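Local structure of EcmrR transcriptional regulator (Escherichia coli, 6WL5) at residues E75-F80 with I87-I92; I15-R20 with E39-N44. The protein probably activates transcription as a MerR-family regulator that senses multiple drugs, its GyrI-like C-terminal domain binding cationic amphiphiles such as cetyl-trimethyl-ammonium. All coordinates share one frame; numbering follows the deposited sequence. Where two conformers were deposited one is given.

Interaction 1 of 2, residues E75-F80 with I87-I92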
loop_
_atom_site.group_PDB
_atom_site.type_symbol
_atom_site.label_atom_id
_atom_site.label_comp_id
_atom_site.label_asym_id
_atom_site.label_seq_id
_atom_site.Cartn_x
_atom_site.Cartn_y
_atom_site.Cartn_z
ATOM N N GLU A 75 1.655 -5.646 -5.828
ATOM C CA GLU A 75 0.770 -6.752 -5.537
ATOM C C GLU A 75 1.613 -7.997 -5.356
ATOM O O GLU A 75 2.425 -8.344 -6.216
ATOM C CB GLU A 75 -0.261 -6.886 -6.671
ATOM C CG GLU A 75 -1.413 -7.788 -6.361
ATOM C CD GLU A 75 -2.707 -7.409 -7.085
ATOM O OE1 GLU A 75 -3.746 -7.952 -6.654
ATOM O OE2 GLU A 75 -2.686 -6.636 -8.105
ATOM N N ALA A 76 1.400 -8.675 -4.242
ATOM C CA ALA A 76 2.231 -9.816 -3.878
ATOM C C ALA A 76 1.846 -11.080 -4.636
ATOM O O ALA A 76 0.661 -11.444 -4.725
ATOM C CB ALA A 76 2.132 -10.083 -2.377
ATOM N N VAL A 77 2.876 -11.796 -5.101
ATOM C CA VAL A 77 2.738 -13.034 -5.851
ATOM C C VAL A 77 3.603 -14.117 -5.209
ATOM O O VAL A 77 4.501 -13.849 -4.415
ATOM C CB VAL A 77 3.124 -12.869 -7.341
ATOM C CG1 VAL A 77 2.151 -11.951 -8.077
ATOM C CG2 VAL A 77 4.544 -12.361 -7.449
ATOM N N ASN A 78 3.305 -15.369 -5.553
ATOM C CA ASN A 78 4.075 -16.456 -4.955
ATOM C C ASN A 78 5.451 -16.617 -5.593
ATOM O O ASN A 78 6.382 -17.067 -4.924
ATOM C CB ASN A 78 3.311 -17.779 -5.013
ATOM C CG ASN A 78 2.138 -17.814 -4.050
ATOM O OD1 ASN A 78 2.207 -17.314 -2.947
ATOM N ND2 ASN A 78 1.050 -18.421 -4.485
ATOM N N ASP A 79 5.621 -16.259 -6.862
ATOM C CA ASP A 79 6.960 -16.314 -7.432
ATOM C C ASP A 79 7.184 -15.224 -8.463
ATOM O O ASP A 79 6.249 -14.598 -8.967
ATOM C CB ASP A 79 7.253 -17.679 -8.048
ATOM C CG ASP A 79 6.882 -18.824 -7.149
ATOM O OD1 ASP A 79 5.670 -19.105 -7.027
ATOM O OD2 ASP A 79 7.806 -19.427 -6.580
ATOM N N PHE A 80 8.456 -15.004 -8.767
ATOM C CA PHE A 80 8.818 -14.032 -9.780
ATOM C C PHE A 80 8.228 -14.415 -11.131
ATOM O O PHE A 80 8.111 -15.598 -11.476
ATOM C CB PHE A 80 10.335 -13.988 -9.934
ATOM C CG PHE A 80 11.017 -13.130 -8.928
ATOM C CD1 PHE A 80 11.254 -13.602 -7.646
ATOM C CD2 PHE A 80 11.416 -11.840 -9.255
ATOM C CE1 PHE A 80 11.884 -12.802 -6.701
ATOM C CE2 PHE A 80 12.037 -11.034 -8.319
ATOM C CZ PHE A 80 12.270 -11.515 -7.038
ATOM N N ILE A 87 6.332 -2.599 -15.736
ATOM C CA ILE A 87 5.857 -3.442 -14.645
ATOM C C ILE A 87 6.994 -4.377 -14.261
ATOM O O ILE A 87 7.444 -5.201 -15.071
ATOM C CB ILE A 87 4.601 -4.231 -15.024
ATOM C CG1 ILE A 87 3.504 -3.278 -15.488
ATOM C CG2 ILE A 87 4.104 -5.012 -13.792
ATOM C CD1 ILE A 87 2.263 -3.978 -15.907
ATOM N N ILE A 88 7.448 -4.269 -13.024
ATOM C CA ILE A 88 8.652 -4.966 -12.603
ATOM C C ILE A 88 8.391 -5.822 -11.362
ATOM O O ILE A 88 7.606 -5.455 -10.478
ATOM C CB ILE A 88 9.826 -3.977 -12.397
ATOM C CG1 ILE A 88 9.525 -3.091 -11.211
ATOM C CG2 ILE A 88 10.095 -3.138 -13.658
ATOM C CD1 ILE A 88 10.134 -3.639 -9.966
ATOM N N PHE A 89 9.032 -6.980 -11.324
ATOM C CA PHE A 89 9.041 -7.838 -10.150
ATOM C C PHE A 89 10.217 -7.463 -9.245
ATOM O O PHE A 89 11.332 -7.204 -9.711
ATOM C CB PHE A 89 9.132 -9.297 -10.597
ATOM C CG PHE A 89 7.877 -9.794 -11.246
ATOM C CD1 PHE A 89 7.642 -9.570 -12.592
ATOM C CD2 PHE A 89 6.927 -10.471 -10.507
ATOM C CE1 PHE A 89 6.464 -10.011 -13.201
ATOM C CE2 PHE A 89 5.755 -10.930 -11.101
ATOM C CZ PHE A 89 5.529 -10.705 -12.454
ATOM N N GLN A 90 9.942 -7.385 -7.949
ATOM C CA GLN A 90 10.952 -7.047 -6.961
ATOM C C GLN A 90 10.557 -7.652 -5.618
ATOM O O GLN A 90 9.408 -8.043 -5.393
ATOM C CB GLN A 90 11.147 -5.528 -6.878
ATOM C CG GLN A 90 9.944 -4.788 -6.354
ATOM C CD GLN A 90 10.181 -3.296 -6.230
ATOM O OE1 GLN A 90 11.059 -2.835 -5.467
ATOM N NE2 GLN A 90 9.383 -2.527 -6.942
ATOM N N VAL A 91 11.541 -7.775 -4.736
ATOM C CA VAL A 91 11.299 -8.204 -3.363
ATOM C C VAL A 91 11.145 -6.958 -2.507
ATOM O O VAL A 91 12.026 -6.095 -2.497
ATOM C CB VAL A 91 12.456 -9.073 -2.846
ATOM C CG1 VAL A 91 12.257 -9.383 -1.357
ATOM C CG2 VAL A 91 12.602 -10.347 -3.684
ATOM N N ILE A 92 10.030 -6.853 -1.791
ATOM C CA ILE A 92 9.787 -5.747 -0.874
ATOM C C ILE A 92 10.235 -6.203 0.516
ATOM O O ILE A 92 9.728 -7.223 1.010
ATOM C CB ILE A 92 8.310 -5.337 -0.876
ATOM C CG1 ILE A 92 7.833 -4.905 -2.279
ATOM C CG2 ILE A 92 8.072 -4.206 0.121
ATOM C CD1 ILE A 92 8.609 -3.779 -2.914
#
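F80 and F89 carry most of this contact, and its side-chain contacts are apolar. The two side chains run antiparallel alongside one another. The F80 ring lies beside the base of F89, with CD2 of F80 3.7 Å from CB of F89. The F89 ring in turn lies under the F80 backbone. The carbonyl carbon of F80 sits 4.1 Å above the plane of the F89 ring, off-centre and near the ring's edge. Within this contact the F80 backbone, not its ring, covers this face of F89. In F80, CG is anti to the carbonyl carbon (chi1 -83°), and this carries the ring toward 87-92 although its CB does not point there.

Two valines meet the ring edges. CG2 of V91 approaches the edge of the F80 ring, 3.6 Å from CZ of F80. CG2 of V77 lies at the edge of the F89 ring, 4.1 Å from CE2 of F89. In both pairs the side chains lie roughly perpendicular.

V77 is near the end of strand 69-77, and F80 is in the loop after it. Both meet strand 88-103 of the antiparallel sheet of the GyrI-like domain. Strand 7-23 runs between the two strands and pairs with both. I15 touches F80, and Y17 touches both V77 and F89.

Polar groups pair with residues outside the two segments. The side-chain amide of Q90 bonds through NE2 to S18 and E72. The backbone N of F89 is held by OD1 of N83. E75 touches a bound cetyl-trimethyl-ammonium.

Interaction 2 of 2, residues I15-R20 with E39-N44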
loop_
_atom_site.group_PDB
_atom_site.type_symbol
_atom_site.label_atom_id
_atom_site.label_comp_id
_atom_site.label_asym_id
_atom_site.label_seq_id
_atom_site.Cartn_x
_atom_site.Cartn_y
_atom_site.Cartn_z
ATOM N N ILE A 15 7.448 -11.042 -2.550
ATOM C CA ILE A 15 7.695 -10.798 -3.962
ATOM C C ILE A 15 6.451 -10.131 -4.500
ATOM O O ILE A 15 5.333 -10.576 -4.202
ATOM C CB ILE A 15 7.924 -12.116 -4.716
ATOM C CG1 ILE A 15 9.027 -12.940 -4.056
ATOM C CG2 ILE A 15 8.212 -11.842 -6.209
ATOM C CD1 ILE A 15 9.073 -14.370 -4.567
ATOM N N VAL A 16 6.637 -9.070 -5.283
ATOM C CA VAL A 16 5.530 -8.353 -5.883
ATOM C C VAL A 16 5.814 -8.101 -7.358
ATOM O O VAL A 16 6.963 -8.059 -7.806
ATOM C CB VAL A 16 5.261 -6.993 -5.191
ATOM C CG1 VAL A 16 5.035 -7.180 -3.706
ATOM C CG2 VAL A 16 6.371 -5.961 -5.463
ATOM N N TYR A 17 4.742 -7.857 -8.102
ATOM C CA TYR A 17 4.835 -7.050 -9.303
ATOM C C TYR A 17 4.438 -5.634 -8.942
ATOM O O TYR A 17 3.704 -5.422 -7.970
ATOM C CB TYR A 17 4.028 -7.605 -10.472
ATOM C CG TYR A 17 2.539 -7.702 -10.343
ATOM C CD1 TYR A 17 1.715 -6.608 -10.586
ATOM C CD2 TYR A 17 1.945 -8.917 -10.033
ATOM C CE1 TYR A 17 0.327 -6.735 -10.507
ATOM C CE2 TYR A 17 0.581 -9.040 -9.951
ATOM C CZ TYR A 17 -0.213 -7.956 -10.176
ATOM O OH TYR A 17 -1.559 -8.151 -10.094
ATOM N N SER A 18 4.995 -4.666 -9.675
ATOM C CA SER A 18 4.895 -3.279 -9.246
ATOM C C SER A 18 5.082 -2.325 -10.425
ATOM O O SER A 18 5.695 -2.670 -11.443
ATOM C CB SER A 18 5.942 -2.998 -8.161
ATOM O OG SER A 18 7.256 -3.127 -8.702
ATOM N N LYS A 19 4.515 -1.133 -10.287
ATOM C CA LYS A 19 4.749 -0.052 -11.223
ATOM C C LYS A 19 4.788 1.250 -10.444
ATOM O O LYS A 19 3.987 1.453 -9.542
ATOM C CB LYS A 19 3.666 0.009 -12.325
ATOM C CG LYS A 19 4.038 0.943 -13.466
ATOM C CD LYS A 19 3.159 0.736 -14.685
ATOM C CE LYS A 19 3.452 1.745 -15.789
ATOM N NZ LYS A 19 2.701 1.386 -17.035
ATOM N N ARG A 20 5.739 2.115 -10.777
ATOM C CA ARG A 20 5.956 3.363 -10.065
ATOM C C ARG A 20 5.599 4.545 -10.956
ATOM O O ARG A 20 5.833 4.518 -12.176
ATOM C CB ARG A 20 7.418 3.461 -9.620
ATOM C CG ARG A 20 7.683 4.608 -8.686
ATOM C CD ARG A 20 8.957 4.343 -7.913
ATOM N NE ARG A 20 9.363 5.486 -7.108
ATOM C CZ ARG A 20 10.417 5.460 -6.320
ATOM N NH1 ARG A 20 11.137 4.335 -6.240
ATOM N NH2 ARG A 20 10.756 6.521 -5.597
ATOM N N GLU A 39 -2.093 -6.482 -17.555
ATOM C CA GLU A 39 -0.970 -6.643 -18.472
ATOM C C GLU A 39 0.054 -7.631 -17.932
ATOM O O GLU A 39 0.588 -8.450 -18.692
ATOM C CB GLU A 39 -0.325 -5.292 -18.792
ATOM C CG GLU A 39 -1.163 -4.400 -19.738
ATOM C CD GLU A 39 -1.626 -5.100 -21.018
ATOM O OE1 GLU A 39 -0.776 -5.462 -21.857
ATOM O OE2 GLU A 39 -2.850 -5.282 -21.198
ATOM N N VAL A 40 0.331 -7.591 -16.628
ATOM C CA VAL A 40 1.304 -8.526 -16.082
ATOM C C VAL A 40 0.792 -9.955 -16.166
ATOM O O VAL A 40 1.563 -10.878 -16.442
ATOM C CB VAL A 40 1.690 -8.138 -14.644
ATOM C CG1 VAL A 40 0.641 -8.563 -13.691
ATOM C CG2 VAL A 40 3.028 -8.784 -14.249
ATOM N N MET A 41 -0.513 -10.164 -15.940
ATOM C CA MET A 41 -1.085 -11.509 -15.988
ATOM C C MET A 41 -1.042 -12.069 -17.404
ATOM O O MET A 41 -0.665 -13.232 -17.607
ATOM C CB MET A 41 -2.531 -11.483 -15.464
ATOM C CG MET A 41 -2.634 -11.428 -13.921
ATOM S SD MET A 41 -1.790 -12.832 -13.222
ATOM C CE MET A 41 -1.602 -12.409 -11.473
ATOM N N LYS A 42 -1.402 -11.251 -18.396
ATOM C CA LYS A 42 -1.331 -11.701 -19.786
ATOM C C LYS A 42 0.068 -12.185 -20.139
ATOM O O LYS A 42 0.227 -13.158 -20.890
ATOM C CB LYS A 42 -1.701 -10.555 -20.724
ATOM C CG LYS A 42 -3.162 -10.205 -20.788
ATOM C CD LYS A 42 -3.405 -9.275 -21.975
ATOM C CE LYS A 42 -4.640 -8.403 -21.771
ATOM N NZ LYS A 42 -4.251 -7.077 -21.226
ATOM N N ALA A 43 1.097 -11.493 -19.641
ATOM C CA ALA A 43 2.478 -11.793 -20.008
ATOM C C ALA A 43 3.088 -12.935 -19.207
ATOM O O ALA A 43 4.161 -13.426 -19.577
ATOM C CB ALA A 43 3.361 -10.555 -19.826
ATOM N N ASN A 44 2.455 -13.368 -18.123
ATOM C CA ASN A 44 3.002 -14.406 -17.252
ATOM C C ASN A 44 1.881 -15.363 -16.897
ATOM O O ASN A 44 1.364 -15.346 -15.777
ATOM C CB ASN A 44 3.598 -13.798 -15.977
ATOM C CG ASN A 44 4.861 -13.011 -16.246
ATOM O OD1 ASN A 44 5.933 -13.569 -16.421
ATOM N ND2 ASN A 44 4.724 -11.690 -16.289
#
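Y17 presents one ring face to V40, and this CH-pi contact is the heart of the interaction. It packs helix 34-43 against strand 7-23 of the antiparallel sheet in the GyrI-like domain. CG1 of V40 stands 3.5 Å from the centroid of the Y17 ring, only 6° off the ring normal. The methyl is thus centred over the ring and close to all six of its carbons. CG2 of V40 extends the contact to the base of the tyrosine, 4.1 Å from CB of Y17.

Both torsions serve this fit. Y17 holds CG between its backbone N and carbonyl carbon (chi1 63°), and V40 places CG1 in the same way. M41 adds a looser touch. Its CB does not point at the strand, but CE of M41 comes to 4.3 Å from CE2 of Y17.

The hydroxyl of Y17 makes a weak hydrogen bond to E75. With an alanine in place of this tyrosine, the V40 methyl would probably lose its aromatic platform, a gap would open between helix and strand, and E75 would lose this partner.

OD1 of N44 bonds to N of K82. ND2 of N44 donates back to O of V40 at 3.3 Å, with an N-H...O angle of 158°.

Both interactions involve the same antiparallel sheet, and their centres are about 7 Å apart. Interaction 1 joins the end of strand 69-77 and the loop after it to strand 88-103; interaction 2 joins strand 7-23, which lies between those two strands, to helix 34-43. Interaction 2 is a small buried contact, a methyl on an aromatic face. Interaction 1 is larger but only partly buried: V77 and F89 are inside, while F80 and V91 are exposed. Neither has a hydrogen bond across its segments, yet E75 and Q90 of interaction 1 reach across to strand 7-23. CG1 of V77 also packs 3.6 Å from CD2 of Y17, and V40 touches F89.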